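Local structure of inactive Zymogen C11 Protease (Parabacteroides distasonis, 6MZO) at residues Asn144-Ala147 / Ser148-Lys152; Gly192-Tyr195 / Gln196-Gly200. The protein is the inactive zymogen of a clostripain-like cysteine protease, which after activation probably hydrolyses peptide bonds. All coordinates share one frame; numbering follows the deposited sequence.

Contact 1. Residues Asn144-Ala147 / Ser148-Lys152; sequences NDLA and SALSK
Two turns of the amphipathic helix 143-150, with the residues up to K152, form this contact, and L146 and L150 mark the side on which the helix packs. One turn apart, the two leucines run alongside each other and point the same way, their CD1 methyls 4.1 Å apart. With chi1 at -64°, L150 turns CG away from its carbonyl carbon and sets it 3.4 Å from L146 O. L146 packs on L113 of strand 109-115 and L93 of helix 90-103, L150 on L111 and I97 of the same two elements, while A149, its CB 3.4 Å from D145 O, lies against T90 and T94 of that helix. Three i to i+4 backbone bonds carry the turns: S148 N to N144 O, A149 N to D145 O at 2.9 Å, and L150 N to L146 O at 3.0 Å. Toward the C-terminal end two side chains also bond to backbone oxygens. S151 OG donates to S148 O at 2.9 Å, approaching from the same face of the carbonyl plane as S151 N, so two donors of one residue grip a single oxygen. K152 curls back along the helix until NZ meets A149 O at 2.7 Å, in the carbonyl plane and on a lone pair; its positive charge beside carbonyls near this end would probably be favoured by the helix dipole. At the other end, N144 ND2 is hydrogen-bonded to D349 O. Leucines inward and polar groups outward are characteristic of an amphipathic helix flanking the central sheet of an alpha/beta fold, here the clostripain-like, clan CD peptidase fold.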
loop_
_atom_site.group_PDB
_atom_site.type_symbol
_atom_site.label_atom_id
_atom_site.label_comp_id
_atom_site.label_asym_id
_atom_site.label_seq_id
_atom_site.Cartn_x
_atom_site.Cartn_y
_atom_site.Cartn_z
ATOM N N ASN A 144 -10.957 6.828 -1.830
ATOM C CA ASN A 144 -12.218 6.536 -2.536
ATOM C C ASN A 144 -12.106 6.527 -4.078
ATOM O O ASN A 144 -12.706 5.656 -4.720
ATOM C CB ASN A 144 -13.320 7.488 -2.135
ATOM C CG ASN A 144 -13.847 7.245 -0.724
ATOM O OD1 ASN A 144 -13.314 6.465 0.024
ATOM N ND2 ASN A 144 -14.877 7.986 -0.344
ATOM N N ASP A 145 -11.361 7.476 -4.662
ATOM C CA ASP A 145 -11.276 7.540 -6.126
ATOM C C ASP A 145 -10.468 6.367 -6.632
ATOM O O ASP A 145 -10.850 5.729 -7.634
ATOM C CB ASP A 145 -10.632 8.832 -6.598
ATOM C CG ASP A 145 -11.534 10.012 -6.408
ATOM O OD1 ASP A 145 -12.767 9.792 -6.300
ATOM O OD2 ASP A 145 -11.011 11.149 -6.355
ATOM N N LEU A 146 -9.378 6.055 -5.936
ATOM C CA LEU A 146 -8.547 4.939 -6.385
ATOM C C LEU A 146 -9.283 3.579 -6.316
ATOM O O LEU A 146 -9.181 2.760 -7.239
ATOM C CB LEU A 146 -7.229 4.879 -5.599
ATOM C CG LEU A 146 -6.169 3.852 -6.055
ATOM C CD1 LEU A 146 -5.769 4.058 -7.508
ATOM C CD2 LEU A 146 -4.967 3.916 -5.167
ATOM N N ALA A 147 -10.002 3.330 -5.228
ATOM C CA ALA A 147 -10.691 2.073 -5.066
ATOM C C ALA A 147 -11.806 2.022 -6.085
ATOM O O ALA A 147 -12.082 0.961 -6.655
ATOM C CB ALA A 147 -11.234 1.962 -3.632
ATOM N N SER A 148 -12.462 3.173 -6.312
ATOM C CA SER A 148 -13.513 3.161 -7.295
ATOM C C SER A 148 -12.941 2.820 -8.679
ATOM O O SER A 148 -13.508 2.005 -9.418
ATOM C CB SER A 148 -14.276 4.511 -7.296
ATOM O OG SER A 148 -15.246 4.466 -8.311
ATOM N N ALA A 149 -11.802 3.415 -9.005
ATOM C CA ALA A 149 -11.203 3.243 -10.331
ATOM C C ALA A 149 -10.782 1.793 -10.536
ATOM O O ALA A 149 -10.990 1.261 -11.635
ATOM C CB ALA A 149 -10.019 4.163 -10.493
ATOM N N LEU A 150 -10.271 1.154 -9.479
ATOM C CA LEU A 150 -9.737 -0.217 -9.615
ATOM C C LEU A 150 -10.815 -1.264 -9.371
ATOM O O LEU A 150 -10.604 -2.446 -9.647
ATOM C CB LEU A 150 -8.541 -0.448 -8.651
ATOM C CG LEU A 150 -7.297 0.410 -8.896
ATOM C CD1 LEU A 150 -6.101 -0.027 -7.960
ATOM C CD2 LEU A 150 -6.945 0.268 -10.393
ATOM N N SER A 151 -12.017 -0.842 -8.960
ATOM C CA SER A 151 -13.029 -1.841 -8.617
ATOM C C SER A 151 -13.457 -2.719 -9.816
ATOM O O SER A 151 -13.930 -3.831 -9.589
ATOM C CB SER A 151 -14.267 -1.182 -7.989
ATOM O OG SER A 151 -14.973 -0.480 -8.990
ATOM N N LYS A 152 -13.252 -2.260 -11.063
ATOM C CA LYS A 152 -13.570 -3.042 -12.260
ATOM C C LYS A 152 -12.560 -4.137 -12.628
ATOM O O LYS A 152 -12.738 -4.856 -13.636
ATOM C CB LYS A 152 -13.699 -2.107 -13.467
ATOM C CG LYS A 152 -12.396 -1.315 -13.802
ATOM C CD LYS A 152 -12.637 -0.282 -14.957
ATOM C CE LYS A 152 -11.907 1.055 -14.677
ATOM N NZ LYS A 152 -12.608 1.938 -13.653
#

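Contact 2. Residues Gly192-Tyr195 / Gln196-Gly200; sequences GFPY and QTIMG
P194 O gathers the first shell here: T197 N donates to it at 2.9 Å and nearly straight (169°), from above the carbonyl plane, and I198 N adds a weak bond at 3.4 Å. A second weak bond joins I198 N to Y195 O. I198 runs alongside Y195, with I198 CD1 3.9 Å from Y195 CD1 and 4.2 Å from F193 CD2. M199 SD sits at the edge of the Y195 ring, near its plane, whereas F193 CB lies over one face of that ring, offset toward its rim. Q196, bent at chi2 (-77°), folds its amide back over P194, with NE2 3.7 Å from P194 CB and OE1 3.3 Å from P194 C. Replacing Q196 by alanine would remove the amide, which is likely to leave that flank of P194 uncovered and the packing against Y219 and A35 thinner. Farther out, D161 OD2 is hydrogen-bonded to both Y195 OH and F193 N, fixing ring and loop to strand 155-162, while F216 meets the F193 ring and touches P194. An inverse gamma turn around P194, closed by a weak Y195 N to F193 O bond, leads from the loop after strand 178-183 into the loosely bonded helix 195-203.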
loop_
_atom_site.group_PDB
_atom_site.type_symbol
_atom_site.label_atom_id
_atom_site.label_comp_id
_atom_site.label_asym_id
_atom_site.label_seq_id
_atom_site.Cartn_x
_atom_site.Cartn_y
_atom_site.Cartn_z
ATOM N N GLY A 192 12.206 2.260 -1.529
ATOM C CA GLY A 192 10.985 1.484 -1.467
ATOM C C GLY A 192 11.270 -0.033 -1.359
ATOM O O GLY A 192 12.199 -0.416 -0.616
ATOM N N PHE A 193 10.452 -0.862 -2.028
ATOM C CA PHE A 193 10.600 -2.310 -1.913
ATOM C C PHE A 193 11.911 -2.814 -2.541
ATOM O O PHE A 193 12.512 -2.161 -3.420
ATOM C CB PHE A 193 9.415 -3.061 -2.551
ATOM C CG PHE A 193 8.256 -3.233 -1.654
ATOM C CD1 PHE A 193 7.589 -2.141 -1.163
ATOM C CD2 PHE A 193 7.848 -4.540 -1.295
ATOM C CE1 PHE A 193 6.437 -2.337 -0.306
ATOM C CE2 PHE A 193 6.759 -4.736 -0.446
ATOM C CZ PHE A 193 6.036 -3.637 0.018
ATOM N N PRO A 194 12.377 -3.992 -2.095
ATOM C CA PRO A 194 13.642 -4.541 -2.627
ATOM C C PRO A 194 13.351 -5.307 -3.907
ATOM O O PRO A 194 13.280 -6.551 -3.934
ATOM C CB PRO A 194 14.113 -5.457 -1.489
ATOM C CG PRO A 194 12.799 -5.987 -0.873
ATOM C CD PRO A 194 11.921 -4.686 -0.865
ATOM N N TYR A 195 13.097 -4.540 -4.966
ATOM C CA TYR A 195 12.673 -5.198 -6.204
ATOM C C TYR A 195 13.714 -6.187 -6.611
ATOM O O TYR A 195 13.401 -7.200 -7.278
ATOM C CB TYR A 195 12.412 -4.160 -7.354
ATOM C CG TYR A 195 11.190 -3.331 -6.997
ATOM C CD1 TYR A 195 9.924 -3.902 -7.109
ATOM C CD2 TYR A 195 11.310 -2.087 -6.414
ATOM C CE1 TYR A 195 8.767 -3.192 -6.723
ATOM C CE2 TYR A 195 10.158 -1.352 -6.008
ATOM C CZ TYR A 195 8.893 -1.947 -6.156
ATOM O OH TYR A 195 7.797 -1.281 -5.731
ATOM N N GLN A 196 14.990 -5.955 -6.246
ATOM C CA GLN A 196 16.010 -6.883 -6.763
ATOM C C GLN A 196 15.913 -8.299 -6.172
ATOM O O GLN A 196 16.595 -9.218 -6.703
ATOM C CB GLN A 196 17.401 -6.284 -6.481
ATOM C CG GLN A 196 17.808 -6.303 -4.981
ATOM C CD GLN A 196 17.170 -5.235 -4.103
ATOM O OE1 GLN A 196 16.410 -4.350 -4.523
ATOM N NE2 GLN A 196 17.521 -5.307 -2.800
ATOM N N THR A 197 15.037 -8.506 -5.190
ATOM C CA THR A 197 14.908 -9.837 -4.617
ATOM C C THR A 197 13.491 -10.390 -4.753
ATOM O O THR A 197 13.274 -11.560 -4.397
ATOM C CB THR A 197 15.274 -9.905 -3.090
ATOM O OG1 THR A 197 14.427 -9.054 -2.296
ATOM C CG2 THR A 197 16.719 -9.547 -2.858
ATOM N N ILE A 198 12.508 -9.600 -5.166
ATOM C CA ILE A 198 11.103 -10.101 -5.161
ATOM C C ILE A 198 10.505 -10.401 -6.555
ATOM O O ILE A 198 9.294 -10.716 -6.668
ATOM C CB ILE A 198 10.120 -9.138 -4.496
ATOM C CG1 ILE A 198 10.229 -7.743 -5.114
ATOM C CG2 ILE A 198 10.559 -9.035 -2.947
ATOM C CD1 ILE A 198 8.975 -6.800 -4.692
ATOM N N MET A 199 11.308 -10.155 -7.602
ATOM C CA MET A 199 10.658 -10.247 -8.937
ATOM C C MET A 199 10.138 -11.673 -9.202
ATOM O O MET A 199 8.935 -11.826 -9.637
ATOM C CB MET A 199 11.635 -9.832 -10.069
ATOM C CG MET A 199 12.117 -8.346 -9.924
ATOM S SD MET A 199 10.790 -7.158 -9.749
ATOM C CE MET A 199 9.839 -7.512 -11.278
ATOM N N GLY A 200 10.962 -12.686 -9.025
ATOM C CA GLY A 200 10.429 -14.053 -9.207
ATOM C C GLY A 200 9.187 -14.357 -8.341
ATOM O O GLY A 200 8.247 -15.065 -8.834
#

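Both contacts are local, each within one continuous run of chain, and they share no helix: contact 1 belongs to helix 143-150, contact 2 to the loop before helix 195-203 and the start of that helix. Their centres lie 26 Å apart, and the nearest atoms, about 14 Å apart, do not touch. Contact 1 is partly buried, with a leucine side turned inward and a polar side exposed; contact 2 is buried and richer in rings. The chemistry follows: regular backbone bonds and polar side chains near a helix end in the first, a shared proline carbonyl and weaker bonds at a helix start in the second. Strands 109-115 and 155-162, neighbours in the central sheet, receive them respectively.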